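Local atomic coordinates of putative chorismate mutase (Yersinia pestis biovar Microtus str. 91001, PDB entry 2GBB), a protein that catalyses the Claisen rearrangement of chorismate to prephenate as a secreted, all-helical chorismate mutase, and may play some role in pathogenicity. Residues Lys18-Ala21 with Gly22-Glu26; Lys70-Gln73 with Tyr74-Ala78; Pro90-Leu93 with Asp94-Arg97; Arg97-Ile100 with Gly101-Ser104. All blocks are in the same frame, centred on the assembly; numbering follows the deposited sequence.

Contact 1: residues Lys18-Ala21 with Gly22-Glu26. With SO4 (sulfate ion), chain F.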
loop_
_atom_site.group_PDB
_atom_site.type_symbol
_atom_site.label_atom_id
_atom_site.label_comp_id
_atom_site.label_asym_id
_atom_site.label_seq_id
_atom_site.Cartn_x
_atom_site.Cartn_y
_atom_site.Cartn_z
ATOM N N LYS A 18 -11.227 -3.815 -2.133
ATOM C CA LYS A 18 -11.351 -2.971 -0.948
ATOM C C LYS A 18 -11.778 -3.835 0.234
ATOM O O LYS A 18 -11.197 -3.699 1.300
ATOM C CB LYS A 18 -12.287 -1.768 -1.148
ATOM C CG LYS A 18 -12.312 -0.827 0.097
ATOM C CD LYS A 18 -13.476 0.140 0.030
ATOM C CE LYS A 18 -13.445 1.192 1.163
ATOM N NZ LYS A 18 -14.487 2.240 0.810
ATOM N N ASP A 19 -12.742 -4.744 0.051
ATOM C CA ASP A 19 -13.114 -5.640 1.162
ATOM C C ASP A 19 -11.981 -6.539 1.613
ATOM O O ASP A 19 -11.873 -6.805 2.823
ATOM C CB ASP A 19 -14.264 -6.549 0.786
ATOM C CG ASP A 19 -15.596 -5.794 0.745
ATOM O OD1 ASP A 19 -16.088 -5.403 1.802
ATOM O OD2 ASP A 19 -16.097 -5.552 -0.346
ATOM N N VAL A 20 -11.182 -7.037 0.657
ATOM C CA VAL A 20 -10.060 -7.930 1.006
ATOM C C VAL A 20 -9.037 -7.135 1.797
ATOM O O VAL A 20 -8.575 -7.584 2.823
ATOM C CB VAL A 20 -9.415 -8.597 -0.252
ATOM C CG1 VAL A 20 -8.224 -9.511 0.149
ATOM C CG2 VAL A 20 -10.469 -9.412 -1.087
ATOM N N ALA A 21 -8.744 -5.902 1.347
ATOM C CA ALA A 21 -7.828 -4.986 2.027
ATOM C C ALA A 21 -8.316 -4.720 3.439
ATOM O O ALA A 21 -7.502 -4.682 4.381
ATOM C CB ALA A 21 -7.731 -3.642 1.256
ATOM N N GLY A 22 -9.628 -4.491 3.581
ATOM C CA GLY A 22 -10.219 -4.208 4.912
ATOM C C GLY A 22 -10.122 -5.396 5.844
ATOM O O GLY A 22 -9.819 -5.224 7.028
ATOM N N TYR A 23 -10.413 -6.599 5.337
ATOM C CA TYR A 23 -10.222 -7.879 6.075
ATOM C C TYR A 23 -8.767 -8.009 6.580
ATOM O O TYR A 23 -8.479 -8.323 7.770
ATOM C CB TYR A 23 -10.607 -9.059 5.130
ATOM C CG TYR A 23 -9.943 -10.360 5.525
ATOM C CD1 TYR A 23 -10.449 -11.111 6.580
ATOM C CD2 TYR A 23 -8.758 -10.802 4.887
ATOM C CE1 TYR A 23 -9.838 -12.268 7.003
ATOM C CE2 TYR A 23 -8.109 -11.969 5.317
ATOM C CZ TYR A 23 -8.692 -12.708 6.362
ATOM O OH TYR A 23 -8.119 -13.852 6.854
ATOM N N LYS A 24 -7.817 -7.722 5.688
ATOM C CA LYS A 24 -6.408 -7.831 6.036
ATOM C C LYS A 24 -5.976 -6.789 7.086
ATOM O O LYS A 24 -5.280 -7.098 8.047
ATOM C CB LYS A 24 -5.568 -7.762 4.746
ATOM C CG LYS A 24 -5.660 -9.101 3.949
ATOM C CD LYS A 24 -4.953 -8.991 2.558
ATOM C CE LYS A 24 -5.055 -10.294 1.740
ATOM N NZ LYS A 24 -4.303 -9.971 0.399
ATOM N N ALA A 25 -6.390 -5.540 6.904
ATOM C CA ALA A 25 -6.019 -4.460 7.835
ATOM C C ALA A 25 -6.533 -4.750 9.226
ATOM O O ALA A 25 -5.787 -4.629 10.182
ATOM C CB ALA A 25 -6.557 -3.067 7.321
ATOM N N GLU A 26 -7.802 -5.158 9.314
ATOM C CA GLU A 26 -8.502 -5.556 10.564
ATOM C C GLU A 26 -7.690 -6.600 11.322
ATOM O O GLU A 26 -7.636 -6.650 12.563
ATOM C CB GLU A 26 -9.789 -6.258 10.113
ATOM C CG GLU A 26 -11.028 -6.202 10.941
ATOM C CD GLU A 26 -12.282 -6.509 10.068
ATOM O OE1 GLU A 26 -13.274 -5.729 10.203
ATOM O OE2 GLU A 26 -12.293 -7.533 9.254
HETATM S S SO4 F . -14.025 4.267 -2.047
HETATM O O1 SO4 F . -12.903 3.528 -1.502
HETATM O O2 SO4 F . -15.244 3.522 -1.766
HETATM O O3 SO4 F . -14.085 5.587 -1.420
HETATM O O4 SO4 F . -13.869 4.450 -3.485
#

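Contact 2: residues Lys70-Gln73 with Tyr74-Ala78. With SO4 (sulfate ion), chain F.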
loop_
_atom_site.group_PDB
_atom_site.type_symbol
_atom_site.label_atom_id
_atom_site.label_comp_id
_atom_site.label_asym_id
_atom_site.label_seq_id
_atom_site.Cartn_x
_atom_site.Cartn_y
_atom_site.Cartn_z
ATOM N N LYS A 70 -3.445 -6.534 -5.503
ATOM C CA LYS A 70 -2.518 -6.111 -4.449
ATOM C C LYS A 70 -2.257 -4.606 -4.474
ATOM O O LYS A 70 -2.240 -3.947 -3.409
ATOM C CB LYS A 70 -1.216 -6.914 -4.491
ATOM C CG LYS A 70 -1.424 -8.423 -4.209
ATOM C CD LYS A 70 -0.040 -9.109 -3.957
ATOM C CE LYS A 70 0.887 -9.017 -5.127
ATOM N NZ LYS A 70 1.886 -10.068 -4.972
ATOM N N ALA A 71 -2.078 -4.049 -5.676
ATOM C CA ALA A 71 -1.830 -2.611 -5.788
ATOM C C ALA A 71 -2.980 -1.839 -5.085
ATOM O O ALA A 71 -2.766 -0.935 -4.277
ATOM C CB ALA A 71 -1.658 -2.204 -7.279
ATOM N N ILE A 72 -4.208 -2.236 -5.363
ATOM C CA ILE A 72 -5.385 -1.610 -4.776
ATOM C C ILE A 72 -5.384 -1.715 -3.256
ATOM O O ILE A 72 -5.633 -0.715 -2.527
ATOM C CB ILE A 72 -6.646 -2.274 -5.332
ATOM C CG1 ILE A 72 -6.868 -1.838 -6.794
ATOM C CG2 ILE A 72 -7.832 -1.970 -4.413
ATOM C CD1 ILE A 72 -8.045 -2.537 -7.482
ATOM N N GLN A 73 -5.119 -2.942 -2.783
ATOM C CA GLN A 73 -5.107 -3.242 -1.365
ATOM C C GLN A 73 -4.025 -2.461 -0.648
ATOM O O GLN A 73 -4.270 -1.925 0.414
ATOM C CB GLN A 73 -4.892 -4.727 -1.124
ATOM C CG GLN A 73 -6.039 -5.633 -1.659
ATOM C CD GLN A 73 -5.624 -7.088 -1.546
ATOM O OE1 GLN A 73 -5.369 -7.487 -0.353
ATOM N NE2 GLN A 73 -5.421 -7.808 -2.555
ATOM N N TYR A 74 -2.830 -2.423 -1.225
ATOM C CA TYR A 74 -1.731 -1.671 -0.612
ATOM C C TYR A 74 -2.087 -0.183 -0.396
ATOM O O TYR A 74 -1.825 0.392 0.664
ATOM C CB TYR A 74 -0.520 -1.723 -1.539
ATOM C CG TYR A 74 0.384 -2.932 -1.345
ATOM C CD1 TYR A 74 0.794 -3.323 -0.071
ATOM C CD2 TYR A 74 0.781 -3.716 -2.467
ATOM C CE1 TYR A 74 1.625 -4.444 0.115
ATOM C CE2 TYR A 74 1.596 -4.822 -2.308
ATOM C CZ TYR A 74 1.999 -5.179 -1.038
ATOM O OH TYR A 74 2.792 -6.265 -0.952
ATOM N N ARG A 75 -2.703 0.391 -1.432
ATOM C CA ARG A 75 -3.138 1.758 -1.463
ATOM C C ARG A 75 -4.196 2.025 -0.412
ATOM O O ARG A 75 -4.102 3.036 0.279
ATOM C CB ARG A 75 -3.585 2.117 -2.878
ATOM C CG ARG A 75 -2.378 2.394 -3.746
ATOM C CD ARG A 75 -2.683 2.707 -5.240
ATOM N NE ARG A 75 -1.415 2.647 -5.980
ATOM C CZ ARG A 75 -1.215 1.984 -7.119
ATOM N NH1 ARG A 75 -2.229 1.327 -7.698
ATOM N NH2 ARG A 75 0.010 1.962 -7.680
ATOM N N TYR A 76 -5.151 1.088 -0.229
ATOM C CA TYR A 76 -6.102 1.199 0.849
ATOM C C TYR A 76 -5.433 1.130 2.188
ATOM O O TYR A 76 -5.795 1.906 3.097
ATOM C CB TYR A 76 -7.240 0.156 0.761
ATOM C CG TYR A 76 -8.398 0.620 -0.157
ATOM C CD1 TYR A 76 -9.285 1.639 0.258
ATOM C CD2 TYR A 76 -8.543 0.087 -1.431
ATOM C CE1 TYR A 76 -10.342 2.086 -0.592
ATOM C CE2 TYR A 76 -9.600 0.453 -2.265
ATOM C CZ TYR A 76 -10.486 1.493 -1.856
ATOM O OH TYR A 76 -11.510 1.885 -2.713
ATOM N N ARG A 77 -4.481 0.200 2.357
ATOM C CA ARG A 77 -3.825 0.081 3.691
ATOM C C ARG A 77 -3.164 1.443 4.044
ATOM O O ARG A 77 -3.282 1.945 5.157
ATOM C CB ARG A 77 -2.747 -1.014 3.720
ATOM C CG ARG A 77 -3.163 -2.429 3.811
ATOM C CD ARG A 77 -3.926 -2.779 5.102
ATOM N NE ARG A 77 -3.164 -3.173 6.289
ATOM C CZ ARG A 77 -2.565 -4.341 6.468
ATOM N NH1 ARG A 77 -2.557 -5.234 5.505
ATOM N NH2 ARG A 77 -1.921 -4.598 7.590
ATOM N N ALA A 78 -2.488 2.032 3.068
ATOM C CA ALA A 78 -1.793 3.313 3.257
ATOM C C ALA A 78 -2.772 4.415 3.705
ATOM O O ALA A 78 -2.590 5.068 4.762
ATOM C CB ALA A 78 -1.066 3.688 1.968
HETATM S S SO4 F . -14.025 4.267 -2.047
HETATM O O1 SO4 F . -12.903 3.528 -1.502
HETATM O O2 SO4 F . -15.244 3.522 -1.766
HETATM O O3 SO4 F . -14.085 5.587 -1.420
HETATM O O4 SO4 F . -13.869 4.450 -3.485
HETATM O O HOH W 1 3.474 -7.586 -3.289
#

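Contact 3: residues Pro90-Leu93 with Asp94-Arg97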
loop_
_atom_site.group_PDB
_atom_site.type_symbol
_atom_site.label_atom_id
_atom_site.label_comp_id
_atom_site.label_asym_id
_atom_site.label_seq_id
_atom_site.Cartn_x
_atom_site.Cartn_y
_atom_site.Cartn_z
ATOM N N PRO A 90 -15.683 -4.230 6.109
ATOM C CA PRO A 90 -15.531 -5.226 5.067
ATOM C C PRO A 90 -16.553 -6.368 5.194
ATOM O O PRO A 90 -16.936 -6.748 6.292
ATOM C CB PRO A 90 -14.103 -5.729 5.271
ATOM C CG PRO A 90 -13.763 -5.399 6.659
ATOM C CD PRO A 90 -14.509 -4.154 6.986
ATOM N N LYS A 91 -17.003 -6.875 4.067
ATOM C CA LYS A 91 -17.833 -8.078 4.028
ATOM C C LYS A 91 -17.066 -9.320 4.524
ATOM O O LYS A 91 -15.838 -9.323 4.513
ATOM C CB LYS A 91 -18.369 -8.265 2.594
ATOM C CG LYS A 91 -19.497 -7.252 2.271
ATOM C CD LYS A 91 -19.920 -7.318 0.791
ATOM C CE LYS A 91 -20.586 -5.990 0.328
ATOM N NZ LYS A 91 -20.905 -6.048 -1.165
ATOM N N PRO A 92 -17.780 -10.380 4.994
ATOM C CA PRO A 92 -17.073 -11.589 5.455
ATOM C C PRO A 92 -16.203 -12.183 4.336
ATOM O O PRO A 92 -16.663 -12.330 3.193
ATOM C CB PRO A 92 -18.223 -12.563 5.757
ATOM C CG PRO A 92 -19.359 -11.742 6.048
ATOM C CD PRO A 92 -19.244 -10.559 5.097
ATOM N N LEU A 93 -14.960 -12.540 4.669
ATOM C CA LEU A 93 -13.984 -12.962 3.669
ATOM C C LEU A 93 -14.509 -14.038 2.757
ATOM O O LEU A 93 -14.307 -13.993 1.537
ATOM C CB LEU A 93 -12.744 -13.539 4.348
ATOM C CG LEU A 93 -11.315 -13.483 3.797
ATOM C CD1 LEU A 93 -10.559 -14.768 4.103
ATOM C CD2 LEU A 93 -11.151 -13.067 2.368
ATOM N N ASP A 94 -15.116 -15.050 3.352
ATOM C CA ASP A 94 -15.477 -16.230 2.555
ATOM C C ASP A 94 -16.485 -15.840 1.487
ATOM O O ASP A 94 -16.439 -16.334 0.360
ATOM C CB ASP A 94 -16.070 -17.307 3.455
ATOM C CG ASP A 94 -16.125 -18.660 2.777
ATOM O OD1 ASP A 94 -15.085 -19.397 2.807
ATOM O OD2 ASP A 94 -17.237 -19.006 2.268
ATOM N N ASP A 95 -17.411 -14.962 1.841
ATOM C CA ASP A 95 -18.355 -14.437 0.857
ATOM C C ASP A 95 -17.647 -13.618 -0.276
ATOM O O ASP A 95 -18.024 -13.672 -1.456
ATOM C CB ASP A 95 -19.336 -13.482 1.543
ATOM C CG ASP A 95 -20.213 -14.161 2.596
ATOM O OD1 ASP A 95 -20.044 -15.379 2.840
ATOM O OD2 ASP A 95 -21.061 -13.433 3.171
ATOM N N VAL A 96 -16.682 -12.802 0.107
ATOM C CA VAL A 96 -15.960 -11.964 -0.865
ATOM C C VAL A 96 -15.188 -12.847 -1.864
ATOM O O VAL A 96 -15.224 -12.643 -3.096
ATOM C CB VAL A 96 -15.014 -10.993 -0.097
ATOM C CG1 VAL A 96 -14.075 -10.265 -1.055
ATOM C CG2 VAL A 96 -15.843 -10.000 0.682
ATOM N N ARG A 97 -14.473 -13.826 -1.317
ATOM C CA ARG A 97 -13.647 -14.705 -2.124
ATOM C C ARG A 97 -14.452 -15.620 -3.046
ATOM O O ARG A 97 -13.950 -15.974 -4.095
ATOM C CB ARG A 97 -12.727 -15.526 -1.236
ATOM C CG ARG A 97 -11.533 -14.700 -0.780
ATOM C CD ARG A 97 -10.476 -15.550 -0.087
ATOM N NE ARG A 97 -9.258 -14.749 0.067
ATOM C CZ ARG A 97 -8.263 -15.031 0.904
ATOM N NH1 ARG A 97 -8.332 -16.107 1.725
ATOM N NH2 ARG A 97 -7.219 -14.193 0.950
#

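Contact 4: residues Arg97-Ile100 with Gly101-Ser104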
loop_
_atom_site.group_PDB
_atom_site.type_symbol
_atom_site.label_atom_id
_atom_site.label_comp_id
_atom_site.label_asym_id
_atom_site.label_seq_id
_atom_site.Cartn_x
_atom_site.Cartn_y
_atom_site.Cartn_z
ATOM N N ARG A 97 -14.473 -13.826 -1.317
ATOM C CA ARG A 97 -13.647 -14.705 -2.124
ATOM C C ARG A 97 -14.452 -15.620 -3.046
ATOM O O ARG A 97 -13.950 -15.974 -4.095
ATOM C CB ARG A 97 -12.727 -15.526 -1.236
ATOM C CG ARG A 97 -11.533 -14.700 -0.780
ATOM C CD ARG A 97 -10.476 -15.550 -0.087
ATOM N NE ARG A 97 -9.258 -14.749 0.067
ATOM C CZ ARG A 97 -8.263 -15.031 0.904
ATOM N NH1 ARG A 97 -8.332 -16.107 1.725
ATOM N NH2 ARG A 97 -7.219 -14.193 0.950
ATOM N N ALA A 98 -15.663 -16.012 -2.658
ATOM C CA ALA A 98 -16.528 -16.816 -3.543
ATOM C C ALA A 98 -16.986 -15.961 -4.721
ATOM O O ALA A 98 -16.972 -16.412 -5.874
ATOM C CB ALA A 98 -17.738 -17.418 -2.794
ATOM N N ASN A 99 -17.370 -14.728 -4.444
ATOM C CA ASN A 99 -17.684 -13.760 -5.481
ATOM C C ASN A 99 -16.547 -13.496 -6.459
ATOM O O ASN A 99 -16.750 -13.417 -7.672
ATOM C CB ASN A 99 -18.115 -12.452 -4.847
ATOM C CG ASN A 99 -19.626 -12.391 -4.603
ATOM O OD1 ASN A 99 -20.422 -12.814 -5.442
ATOM N ND2 ASN A 99 -20.013 -11.846 -3.474
ATOM N N ILE A 100 -15.339 -13.395 -5.918
ATOM C CA ILE A 100 -14.142 -13.181 -6.727
ATOM C C ILE A 100 -13.926 -14.404 -7.632
ATOM O O ILE A 100 -13.663 -14.255 -8.813
ATOM C CB ILE A 100 -12.916 -12.890 -5.799
ATOM C CG1 ILE A 100 -13.016 -11.464 -5.188
ATOM C CG2 ILE A 100 -11.589 -13.072 -6.507
ATOM C CD1 ILE A 100 -11.968 -11.220 -4.029
ATOM N N GLY A 101 -14.045 -15.600 -7.064
ATOM C CA GLY A 101 -13.770 -16.844 -7.766
ATOM C C GLY A 101 -14.803 -17.014 -8.874
ATOM O O GLY A 101 -14.468 -17.414 -9.998
ATOM N N GLU A 102 -16.046 -16.663 -8.549
ATOM C CA GLU A 102 -17.155 -16.666 -9.503
ATOM C C GLU A 102 -16.826 -15.771 -10.687
ATOM O O GLU A 102 -16.955 -16.167 -11.846
ATOM C CB GLU A 102 -18.413 -16.216 -8.785
ATOM C CG GLU A 102 -19.738 -16.360 -9.545
ATOM C CD GLU A 102 -20.968 -16.375 -8.585
ATOM O OE1 GLU A 102 -22.069 -16.820 -9.065
ATOM O OE2 GLU A 102 -20.824 -15.947 -7.376
ATOM N N LEU A 103 -16.341 -14.575 -10.402
ATOM C CA LEU A 103 -16.025 -13.614 -11.460
ATOM C C LEU A 103 -14.829 -14.064 -12.283
ATOM O O LEU A 103 -14.779 -13.909 -13.521
ATOM C CB LEU A 103 -15.764 -12.232 -10.859
ATOM C CG LEU A 103 -16.728 -11.052 -10.929
ATOM C CD1 LEU A 103 -17.590 -11.060 -12.197
ATOM C CD2 LEU A 103 -17.584 -10.873 -9.705
ATOM N N SER A 104 -13.862 -14.647 -11.585
ATOM C CA SER A 104 -12.726 -15.251 -12.227
ATOM C C SER A 104 -13.146 -16.325 -13.289
ATOM O O SER A 104 -12.645 -16.313 -14.446
ATOM C CB SER A 104 -11.772 -15.772 -11.149
ATOM O OG SER A 104 -10.646 -16.257 -11.771
#

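Contact 1: residues Lys18-Ala21 with Gly22-Glu26
Val20 and Lys24, one turn apart, are laid side by side by their first torsions: CG1 of Val20 stands anti to its own nitrogen (chi1 179°), while CG of Lys24 lies anti to its carbonyl carbon (chi1 -75°), with the rest of the lysine chain extended. The two side chains run alongside each other on helix 17-26, an alpha-helix of this helical-bundle chorismate mutase, and Val20 CG1 lies 3.6 Å from Lys24 CE. The methyl flanks the aliphatic end of the lysine just before its charge. NZ of Lys24 goes beyond the pair to hydrogen bonds with Ile31 O and Gln73 OE1, and it makes a weak one with a bound citrate; Lys24 is a likely substrate-binding residue, as in a near-identical protein. The two oxygen acceptors, one backbone and one amide, thus help hold the ammonium group in place.

The backbone evidence for a regular helix is an i to i+4 ladder in which Lys24 N donates to Val20 O at 3.0 Å and Tyr23 N to Asp19 O at 2.9 Å. Tyr23 turns its ring so that Val20 O lies at the ring edge, near the ring plane. Farther back, Lys18 bridges to Glu85 and meets Trp88 in a cation-pi contact. Its NZ also holds two oxygens of a sulfate ion, O2 at 3.0 Å and O1 at 3.1 Å.

Contact 2: residues Lys70-Gln73 with Tyr74-Ala78
Tyr76 OH donates to the sulfate oxygen O1 at 2.5 Å, a very short bond in which the acceptor lies at the ring edge, in the plane of the ring. Two residues earlier, on another flank of the helix, the hydroxyl of Tyr74 is hydrogen-bonded to a water at 2.8 Å, again in the ring plane, and Lys70 NZ reaches the same water weakly. That ammonium group has stronger partners in Glu37 and Glu32, to which its chain, bent at chi3, carries it. The backbone carries regular i to i+4 bonds: Tyr74 N to Lys70 O is 2.7 Å with an angle of 170° at the hydrogen, and Arg77 N to Gln73 O is 2.9 Å.

Packing follows the same spacing. Ile72 CG2 lies 3.7 Å from Tyr76 CE2, at the edge of the tyrosine ring, with the two side chains side by side and pointing the same way. Ala71 CB comes within 3.6 Å of Arg75 NH1. Arg75, extended from CG to NE, forms salt bridges through NH1 with Asp142 and through NH2 with Asp79 of the second subunit.

Residues 70-73 are likely substrate binders, as in a near-identical protein; Gln73 OE1 accepts from Lys24 NZ, and its NE2 hydrogen-bonds a bound citrate. The stretch belongs to helix 55-82. Helix 17-26 covers one flank through Met17 on Ile72 and Lys18 on Tyr76, and the second subunit packs its Arg77 against Tyr74.

Contact 3: residues Pro90-Leu93 with Asp94-Arg97
Leu93, Val96 and Pro92 bury the most surface in this helix start. Pro92 takes the N-cap position of helix 93-117, and Leu93 opens its first turn. From there the leucine meets Arg97 one turn on, the two side chains crossing at a slant. Leu93 CD2 sits over one face of the guanidinium group, 3.4 Å from Arg97 NE and displaced toward the rim, while CD1 approaches NH1 at 3.5 Å. Both methyls thus meet the same planar group, and CD2 also lies beside the extended arginine chain, 3.6 Å from Arg97 CG. The apolar cover probably shields that face, while the NE of Arg97 hydrogen-bonds a bound citrate; in a near-identical protein this arginine binds substrate.

Val96 points back to the loop. With CG2 anti to its carbonyl carbon, it brings that methyl to 3.6 Å from Lys91 CB and 3.5 Å from Pro92 O, and it also packs on Asp19 and Val20 of helix 17-26. Across the start of the helix, the carboxylate of Asp95 slants over the Pro92 ring, OD2 being 3.7 Å from Pro92 CG.

The first turn is closed by two backbone bonds. Val96 N donates to Pro92 O at 3.1 Å, in the carbonyl plane, and Arg97 N reaches Leu93 O at 2.9 Å with an angle of 170° at the hydrogen.

Contact 4: residues Arg97-Ile100 with Gly101-Ser104
Glu102 packs back on the turn before it, and its side chain can be followed outward. CB rests 3.3 Å from Ala98 O and 3.4 Å from Asn99 O, the two carbonyl oxygens beneath it. With CG anti to the backbone nitrogen (chi1 -171°), the chain then runs extended through CG and CD, neither of which touches the preceding turn closely. At the tip, OE2 lies 3.7 Å from Asn99 OD1. These are two oxygens, so the approach is no hydrogen bond; the amide and carboxylate planes are only 15° apart, and the side chains lie alongside, pointing the same way.

Leu103 CD2 also lies against Asn99 O, at 3.4 Å, while the leucine touches Tyr16 and Glu12. Ile100 faces Met17 and Val20 of helix 17-26 and Arg13 of helix 7-14, giving this turn a buried side.

Glu102 N donates to Ala98 O at 2.8 Å, and Ser104 N to Ile100 O at 2.8 Å. This i to i+4 bonding marks an alpha-helix; its buried side, with Ile100 and Ser104, against the exposed Ala98 and Glu102 makes it amphipathic, as in a helical bundle.

Overall arrangement
All four contacts are local, one turn to the next, but their settings differ. Contacts 1 and 2 are buried, contact 3 is at the surface, and contact 4 is partly buried. Contacts 3 and 4 share helix 93-117 and Arg97; contact 1 lies on helix 17-26 and touches each of the others. Its link to contact 2 is polar, Lys24 to Gln73, and one sulfate joins them too; Asp19 to Lys91 ties it to contact 3, whereas only apolar Val20 and Ile100 link it to contact 4. Contacts 2 and 3 do not touch, their centres being about 17 Å apart. Citrate gathers Lys24, Gln73 and Arg97, consistent with one substrate pocket between three helices.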